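Local structure of lipid-transfer protein (Thermomonospora curvata, 6OK1) at residues Q200-R203 and L209-L212; L300-L305 and G314-F319; T89-A94 and W243-G248. The protein is of undefined function but belongs, as a lipid-transfer protein, to the thiolase superfamily of layered alpha/beta proteins. All coordinates share one frame; numbering follows the deposited sequence.

In the fold
The three contacts run from the surface to the core. Interaction 1 is a local chain reversal at the rim of the N-terminal thiolase-family region, about 23 Å from the chain's centre, and is held by hydrogen bonds to a buried histidine and to backbone. Interaction 2, centred about 20 Å from it, joins two short helices of the C-terminal family region by apolar packing. Interaction 3 lies deepest, about 12 Å from the centre, and ties helix 86-98 to strand 240-248 through glutamine amides and water near the second subunit. Interactions 1 and 2 do not touch, but both rest on helices 148-163 and 167-182. Interaction 1 lies within the chain loop closed by interaction 3.

Interaction 1. Residues Q200-R203 and L209-L212; sequences QNSR and LHLL
His210 and Ser202 meet through their first torsions: the imidazole CG is anti to its carbonyl carbon (chi1 -67°), which swings the ring to the last turn of helix 196-201, while Ser202 OG sits between its own backbone N and carbonyl carbon and faces the chain of Leu211 and Leu212. The chain doubles back through a short loop at the surface of the N-terminal thiolase-family region, in which a helix end, strand 209-210 and a 3-10 turn fold back on one another. The buried His210 side chain holds the loop. Its ND1 donates to Ser202 O over 2.7 Å in a nearly straight bond (177°), with the oxygen in the ring plane. Beside this, His210 CE1 lies 3.1 Å from Gln200 O. On the far edge water 1 bridges the two side chains, 2.8 Å from His210 NE2 and donating a hydrogen bond to Gln200 OE1 over 2.7 Å, so both ring nitrogens are engaged and the ring's rotation is fixed. One face of the imidazole takes a CH-pi contact from Gln200 CA, 4.3 Å from the centroid. The ring also stacks with Trp204, and the Gln200 amide is steadied by a bond from its NE2 to Ser167 OG. Backbone closes the turn further on: Leu211 N donates to Arg203 O at 2.8 Å, nearly in line with the carbonyl bond (174°). Ser202 OG has its stronger partner in His199 O; the same hydroxyl accepts a weak bond from Leu212 N at 3.3 Å. Alongside that weak bond, apolar contact continues into the 3-10 turn, where Leu212 CD1 reaches within 4.0 Å of Ser202 CB.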
loop_
_atom_site.group_PDB
_atom_site.type_symbol
_atom_site.label_atom_id
_atom_site.label_comp_id
_atom_site.label_asym_id
_atom_site.label_seq_id
_atom_site.Cartn_x
_atom_site.Cartn_y
_atom_site.Cartn_z
ATOM N N GLN A 200 -5.036 -33.787 -18.358
ATOM C CA GLN A 200 -5.702 -33.632 -19.645
ATOM C C GLN A 200 -7.178 -33.975 -19.557
ATOM O O GLN A 200 -7.982 -33.417 -20.310
ATOM C CB GLN A 200 -5.005 -34.504 -20.687
ATOM C CG GLN A 200 -3.636 -34.011 -21.064
ATOM C CD GLN A 200 -3.704 -32.662 -21.751
ATOM O OE1 GLN A 200 -4.169 -32.566 -22.900
ATOM N NE2 GLN A 200 -3.278 -31.604 -21.044
ATOM N N ASN A 201 -7.548 -34.882 -18.642
ATOM C CA ASN A 201 -8.944 -35.254 -18.428
ATOM C C ASN A 201 -9.703 -34.247 -17.574
ATOM O O ASN A 201 -10.937 -34.289 -17.554
ATOM C CB ASN A 201 -9.022 -36.634 -17.762
ATOM C CG ASN A 201 -8.642 -37.765 -18.718
ATOM O OD1 ASN A 201 -8.855 -37.655 -19.921
ATOM N ND2 ASN A 201 -8.068 -38.838 -18.183
ATOM N N SER A 202 -9.008 -33.361 -16.856
ATOM C CA SER A 202 -9.709 -32.431 -15.987
ATOM C C SER A 202 -10.424 -31.376 -16.823
ATOM O O SER A 202 -9.969 -30.994 -17.898
ATOM C CB SER A 202 -8.756 -31.777 -14.981
ATOM O OG SER A 202 -7.807 -30.895 -15.556
ATOM N N ARG A 203 -11.553 -30.908 -16.306
ATOM C CA ARG A 203 -12.481 -30.104 -17.092
ATOM C C ARG A 203 -11.845 -28.779 -17.503
ATOM O O ARG A 203 -10.938 -28.273 -16.845
ATOM C CB ARG A 203 -13.759 -29.841 -16.294
ATOM C CG ARG A 203 -13.589 -28.828 -15.183
ATOM C CD ARG A 203 -14.832 -28.724 -14.333
ATOM N NE ARG A 203 -15.980 -28.369 -15.152
ATOM C CZ ARG A 203 -17.218 -28.268 -14.687
ATOM N NH1 ARG A 203 -17.468 -28.468 -13.397
ATOM N NH2 ARG A 203 -18.205 -27.986 -15.519
ATOM N N LEU A 209 -6.725 -23.459 -20.418
ATOM C CA LEU A 209 -6.450 -23.880 -19.042
ATOM C C LEU A 209 -7.484 -24.902 -18.573
ATOM O O LEU A 209 -8.688 -24.618 -18.556
ATOM C CB LEU A 209 -6.449 -22.684 -18.085
ATOM C CG LEU A 209 -5.188 -21.821 -18.070
ATOM C CD1 LEU A 209 -4.890 -21.211 -19.410
ATOM C CD2 LEU A 209 -5.335 -20.734 -17.025
ATOM N N HIS A 210 -6.994 -26.059 -18.131
ATOM C CA HIS A 210 -7.771 -27.065 -17.432
ATOM C C HIS A 210 -7.915 -26.685 -15.958
ATOM O O HIS A 210 -7.168 -25.869 -15.422
ATOM C CB HIS A 210 -7.072 -28.427 -17.511
ATOM C CG HIS A 210 -7.001 -29.021 -18.887
ATOM N ND1 HIS A 210 -7.905 -29.962 -19.326
ATOM C CD2 HIS A 210 -6.115 -28.854 -19.897
ATOM C CE1 HIS A 210 -7.594 -30.332 -20.558
ATOM N NE2 HIS A 210 -6.523 -29.657 -20.938
ATOM N N LEU A 211 -8.813 -27.384 -15.274
ATOM C CA LEU A 211 -8.912 -27.234 -13.823
ATOM C C LEU A 211 -7.560 -27.430 -13.142
ATOM O O LEU A 211 -7.184 -26.654 -12.257
ATOM C CB LEU A 211 -9.934 -28.233 -13.300
ATOM C CG LEU A 211 -10.109 -28.263 -11.794
ATOM C CD1 LEU A 211 -10.499 -26.904 -11.264
ATOM C CD2 LEU A 211 -11.171 -29.271 -11.473
ATOM N N LEU A 212 -6.787 -28.431 -13.568
ATOM C CA LEU A 212 -5.526 -28.696 -12.897
ATOM C C LEU A 212 -4.387 -27.755 -13.326
ATOM O O LEU A 212 -3.276 -27.907 -12.819
ATOM C CB LEU A 212 -5.128 -30.179 -13.092
ATOM C CG LEU A 212 -5.902 -31.115 -12.167
ATOM C CD1 LEU A 212 -5.678 -32.548 -12.571
ATOM C CD2 LEU A 212 -5.486 -30.909 -10.718
HETATM O O HOH W 1 -5.965 -30.685 -23.448
#

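Interaction 2. Residues L300-L305 and G314-F319; sequences LVLPQL and GEAKDF
The Phe319 ring is approached by Leu305 obliquely, neither squarely over a face nor at the rim: Leu305 CD2 lies 4.1 Å from Phe319 CE2, and Leu305 CD1 is equally near Phe319 CD2. The side chains cross at about a right angle, and the two leucine methyls meet the CD2 and CE2 atoms of the ring. Phe319 CG is anti to its backbone N (chi1 -173°), which lays the ring toward helix 301-307. A second flat group, the Gln304 amide, turns away from the contact; its NE2 bonds Leu300 O from one face of that carbonyl's plane while Gln304 N comes from the opposite face, and Tyr294 O and Thr375 OG1 hold the amide further. One turn before Leu305 and Phe319, the backbones are closest. Ala316 CB packs 3.6 Å from Leu302 CB and only 3.2 Å from Leu302 O, and the small methyl lets the helices come this near. Leu302 CD2 runs on to Lys317 N, 4.0 Å away. Tyr159 of helix 148-163 and Phe170 of helix 167-182 cover Leu302. Between the helices the chain turns at Gly314 (positive phi), where Glu306 accepts from Gly314 N with OE1 and from Ala316 N with OE2, tethering the start of the second helix. These are two short consecutive helices joined by a loop and packed by apolar side chains, within the C-terminal thiolase-family region.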
loop_
_atom_site.group_PDB
_atom_site.type_symbol
_atom_site.label_atom_id
_atom_site.label_comp_id
_atom_site.label_asym_id
_atom_site.label_seq_id
_atom_site.Cartn_x
_atom_site.Cartn_y
_atom_site.Cartn_z
ATOM N N LEU A 300 2.283 -19.516 -17.334
ATOM C CA LEU A 300 3.299 -18.478 -17.317
ATOM C C LEU A 300 4.598 -18.956 -16.693
ATOM O O LEU A 300 5.561 -18.194 -16.650
ATOM C CB LEU A 300 2.785 -17.232 -16.584
ATOM C CG LEU A 300 1.540 -16.591 -17.223
ATOM C CD1 LEU A 300 1.067 -15.339 -16.474
ATOM C CD2 LEU A 300 1.782 -16.245 -18.672
ATOM N N VAL A 301 4.655 -20.204 -16.235
ATOM C CA VAL A 301 5.947 -20.750 -15.830
ATOM C C VAL A 301 6.878 -20.842 -17.023
ATOM O O VAL A 301 8.095 -20.666 -16.880
ATOM C CB VAL A 301 5.752 -22.110 -15.144
ATOM C CG1 VAL A 301 7.114 -22.803 -14.890
ATOM C CG2 VAL A 301 5.013 -21.923 -13.821
ATOM N N LEU A 302 6.337 -21.115 -18.227
ATOM C CA LEU A 302 7.183 -21.315 -19.385
ATOM C C LEU A 302 7.908 -20.020 -19.780
ATOM O O LEU A 302 9.130 -20.034 -19.879
ATOM C CB LEU A 302 6.380 -21.913 -20.546
ATOM C CG LEU A 302 6.216 -23.440 -20.522
ATOM C CD1 LEU A 302 5.304 -23.875 -19.389
ATOM C CD2 LEU A 302 5.634 -23.972 -21.825
ATOM N N PRO A 303 7.199 -18.910 -19.996
ATOM C CA PRO A 303 7.948 -17.673 -20.301
ATOM C C PRO A 303 8.833 -17.202 -19.157
ATOM O O PRO A 303 9.834 -16.527 -19.417
ATOM C CB PRO A 303 6.836 -16.664 -20.636
ATOM C CG PRO A 303 5.560 -17.259 -20.029
ATOM C CD PRO A 303 5.755 -18.746 -20.167
ATOM N N GLN A 304 8.521 -17.543 -17.903
ATOM C CA GLN A 304 9.428 -17.198 -16.818
ATOM C C GLN A 304 10.796 -17.824 -17.043
ATOM O O GLN A 304 11.827 -17.164 -16.882
ATOM C CB GLN A 304 8.872 -17.656 -15.481
ATOM C CG GLN A 304 7.794 -16.768 -14.916
ATOM C CD GLN A 304 7.433 -17.233 -13.543
ATOM O OE1 GLN A 304 8.171 -17.004 -12.578
ATOM N NE2 GLN A 304 6.337 -17.961 -13.453
ATOM N N LEU A 305 10.825 -19.103 -17.418
ATOM C CA LEU A 305 12.113 -19.759 -17.657
ATOM C C LEU A 305 12.898 -19.047 -18.748
ATOM O O LEU A 305 14.134 -18.913 -18.675
ATOM C CB LEU A 305 11.881 -21.230 -18.019
ATOM C CG LEU A 305 11.379 -22.118 -16.872
ATOM C CD1 LEU A 305 10.732 -23.390 -17.415
ATOM C CD2 LEU A 305 12.539 -22.445 -15.901
ATOM N N GLY A 314 10.756 -19.445 -26.520
ATOM C CA GLY A 314 9.900 -20.476 -27.083
ATOM C C GLY A 314 10.301 -21.907 -26.806
ATOM O O GLY A 314 9.597 -22.821 -27.257
ATOM N N GLU A 315 11.397 -22.146 -26.086
ATOM C CA GLU A 315 11.862 -23.500 -25.845
ATOM C C GLU A 315 11.665 -23.985 -24.411
ATOM O O GLU A 315 12.172 -25.054 -24.060
ATOM C CB GLU A 315 13.341 -23.594 -26.265
ATOM C CG GLU A 315 13.500 -23.140 -27.706
ATOM C CD GLU A 315 14.783 -23.586 -28.356
ATOM O OE1 GLU A 315 15.723 -23.949 -27.633
ATOM O OE2 GLU A 315 14.843 -23.566 -29.602
ATOM N N ALA A 316 10.911 -23.259 -23.576
ATOM C CA ALA A 316 10.608 -23.771 -22.246
ATOM C C ALA A 316 9.929 -25.122 -22.304
ATOM O O ALA A 316 10.152 -25.965 -21.427
ATOM C CB ALA A 316 9.737 -22.777 -21.478
ATOM N N LYS A 317 9.080 -25.350 -23.303
ATOM C CA LYS A 317 8.403 -26.634 -23.387
ATOM C C LYS A 317 9.418 -27.763 -23.512
ATOM O O LYS A 317 9.233 -28.851 -22.952
ATOM C CB LYS A 317 7.439 -26.658 -24.572
ATOM C CG LYS A 317 8.125 -26.560 -25.938
ATOM C CD LYS A 317 7.072 -26.387 -27.054
ATOM C CE LYS A 317 7.716 -26.236 -28.433
ATOM N NZ LYS A 317 8.451 -27.482 -28.787
ATOM N N ASP A 318 10.516 -27.499 -24.211
ATOM C CA ASP A 318 11.562 -28.507 -24.383
ATOM C C ASP A 318 12.392 -28.676 -23.114
ATOM O O ASP A 318 12.712 -29.804 -22.721
ATOM C CB ASP A 318 12.435 -28.108 -25.569
ATOM C CG ASP A 318 11.626 -27.872 -26.823
ATOM O OD1 ASP A 318 10.892 -28.789 -27.230
ATOM O OD2 ASP A 318 11.690 -26.769 -27.393
ATOM N N PHE A 319 12.734 -27.563 -22.459
ATOM C CA PHE A 319 13.434 -27.596 -21.180
ATOM C C PHE A 319 12.665 -28.424 -20.162
ATOM O O PHE A 319 13.255 -29.229 -19.431
ATOM C CB PHE A 319 13.641 -26.153 -20.699
ATOM C CG PHE A 319 14.487 -26.009 -19.464
ATOM C CD1 PHE A 319 15.858 -25.980 -19.551
ATOM C CD2 PHE A 319 13.898 -25.853 -18.212
ATOM C CE1 PHE A 319 16.640 -25.825 -18.417
ATOM C CE2 PHE A 319 14.672 -25.688 -17.080
ATOM C CZ PHE A 319 16.038 -25.670 -17.178
#

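Interaction 3. Residues T89-A94 and W243-G248; sequences TVQQAA and WGAAQG
Gln91 reaches from helix 86-98 across to strand 240-248, and its amide stands at about a right angle to that of Gln247, the planes 80° apart. Extended, with CG anti to its backbone N (chi1 -171°), Gln91 passes along the methyl of Ala245, whose CB lies 3.8 Å from Gln91 CB. Its amide NH2 is doubly used: NE2 donates to Ala245 O at 3.0 Å, from well above the carbonyl plane, and to water 3, which also accepts from Gln247 N. The amide oxygens of Gln91 and Gln247 are 3.6 Å apart from OE1 to OE1, and water 2 reconciles them by donating to both, weakly to Gln247, while accepting from Gln92 NE2 at 2.9 Å. These buried amides also reach the interface with the second subunit: Gln247 OE1 takes its main bond from Phe76 N of the second subunit, and Gln92 NE2 bonds Gln92 OE1 of that subunit. Helix and strand segments approach to 7.5 Å between axes. Helix 86-98 meets strand 240-248 through Gln91 and strands 50-54 and 104-112 through Thr89, consistent with the layered thiolase fold, while Ala246 points away to helix 268-281.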
loop_
_atom_site.group_PDB
_atom_site.type_symbol
_atom_site.label_atom_id
_atom_site.label_comp_id
_atom_site.label_asym_id
_atom_site.label_seq_id
_atom_site.Cartn_x
_atom_site.Cartn_y
_atom_site.Cartn_z
ATOM N N THR A 89 8.461 -7.492 -0.825
ATOM C CA THR A 89 8.445 -7.224 0.611
ATOM C C THR A 89 9.806 -7.518 1.212
ATOM O O THR A 89 10.290 -6.794 2.095
ATOM C CB THR A 89 7.361 -8.020 1.356
ATOM O OG1 THR A 89 7.676 -9.419 1.370
ATOM C CG2 THR A 89 5.974 -7.755 0.786
ATOM N N VAL A 90 10.472 -8.557 0.701
ATOM C CA VAL A 90 11.807 -8.875 1.174
ATOM C C VAL A 90 12.834 -7.861 0.666
ATOM O O VAL A 90 13.769 -7.519 1.395
ATOM C CB VAL A 90 12.173 -10.310 0.772
ATOM C CG1 VAL A 90 13.629 -10.618 1.167
ATOM C CG2 VAL A 90 11.230 -11.300 1.450
ATOM N N GLN A 91 12.699 -7.374 -0.575
ATOM C CA GLN A 91 13.545 -6.265 -1.019
ATOM C C GLN A 91 13.424 -5.079 -0.074
ATOM O O GLN A 91 14.436 -4.489 0.332
ATOM C CB GLN A 91 13.206 -5.821 -2.438
ATOM C CG GLN A 91 14.235 -4.827 -2.951
ATOM C CD GLN A 91 13.776 -4.106 -4.169
ATOM O OE1 GLN A 91 12.677 -3.552 -4.183
ATOM N NE2 GLN A 91 14.601 -4.086 -5.202
ATOM N N GLN A 92 12.181 -4.698 0.267
ATOM C CA GLN A 92 11.953 -3.615 1.222
ATOM C C GLN A 92 12.745 -3.823 2.498
ATOM O O GLN A 92 13.461 -2.924 2.954
ATOM C CB GLN A 92 10.458 -3.496 1.525
ATOM C CG GLN A 92 9.640 -2.823 0.443
ATOM C CD GLN A 92 9.801 -1.316 0.492
ATOM O OE1 GLN A 92 9.766 -0.722 1.574
ATOM N NE2 GLN A 92 10.048 -0.708 -0.637
ATOM N N ALA A 93 12.637 -5.009 3.077
ATOM C CA ALA A 93 13.310 -5.294 4.329
ATOM C C ALA A 93 14.821 -5.221 4.164
ATOM O O ALA A 93 15.521 -4.658 5.011
ATOM C CB ALA A 93 12.875 -6.668 4.824
ATOM N N ALA A 94 15.334 -5.799 3.081
ATOM C CA ALA A 94 16.775 -5.761 2.825
ATOM C C ALA A 94 17.280 -4.335 2.664
ATOM O O ALA A 94 18.372 -4.000 3.127
ATOM C CB ALA A 94 17.102 -6.578 1.575
ATOM N N TRP A 243 21.136 -12.103 -1.942
ATOM C CA TRP A 243 22.115 -11.695 -2.946
ATOM C C TRP A 243 21.503 -10.906 -4.089
ATOM O O TRP A 243 22.190 -10.078 -4.705
ATOM C CB TRP A 243 22.827 -12.908 -3.523
ATOM C CG TRP A 243 23.918 -13.361 -2.622
ATOM C CD1 TRP A 243 24.001 -14.545 -1.979
ATOM C CD2 TRP A 243 25.072 -12.597 -2.224
ATOM N NE1 TRP A 243 25.162 -14.603 -1.221
ATOM C CE2 TRP A 243 25.830 -13.414 -1.352
ATOM C CE3 TRP A 243 25.543 -11.323 -2.532
ATOM C CZ2 TRP A 243 27.017 -12.987 -0.782
ATOM C CZ3 TRP A 243 26.742 -10.901 -1.965
ATOM C CH2 TRP A 243 27.455 -11.730 -1.095
ATOM N N GLY A 244 20.243 -11.165 -4.399
ATOM C CA GLY A 244 19.509 -10.350 -5.335
ATOM C C GLY A 244 18.107 -10.123 -4.821
ATOM O O GLY A 244 17.489 -11.020 -4.236
ATOM N N ALA A 245 17.617 -8.914 -5.031
ATOM C CA ALA A 245 16.242 -8.560 -4.675
ATOM C C ALA A 245 15.832 -7.436 -5.595
ATOM O O ALA A 245 16.486 -6.390 -5.604
ATOM C CB ALA A 245 16.144 -8.127 -3.212
ATOM N N ALA A 246 14.761 -7.638 -6.362
ATOM C CA ALA A 246 14.448 -6.720 -7.440
ATOM C C ALA A 246 12.944 -6.666 -7.658
ATOM O O ALA A 246 12.234 -7.667 -7.449
ATOM C CB ALA A 246 15.126 -7.155 -8.749
ATOM N N GLN A 247 12.489 -5.502 -8.122
ATOM C CA GLN A 247 11.134 -5.265 -8.622
ATOM C C GLN A 247 11.194 -4.990 -10.112
ATOM O O GLN A 247 12.210 -4.539 -10.634
ATOM C CB GLN A 247 10.480 -4.052 -7.964
ATOM C CG GLN A 247 10.108 -4.244 -6.527
ATOM C CD GLN A 247 9.350 -3.042 -5.981
ATOM O OE1 GLN A 247 9.906 -1.951 -5.792
ATOM N NE2 GLN A 247 8.063 -3.223 -5.752
ATOM N N GLY A 248 10.075 -5.208 -10.785
ATOM C CA GLY A 248 10.006 -4.914 -12.196
ATOM C C GLY A 248 8.598 -4.676 -12.677
ATOM O O GLY A 248 7.693 -5.474 -12.417
HETATM O O HOH W 2 10.521 -2.279 -3.030
HETATM O O HOH W 3 14.444 -3.402 -8.150
#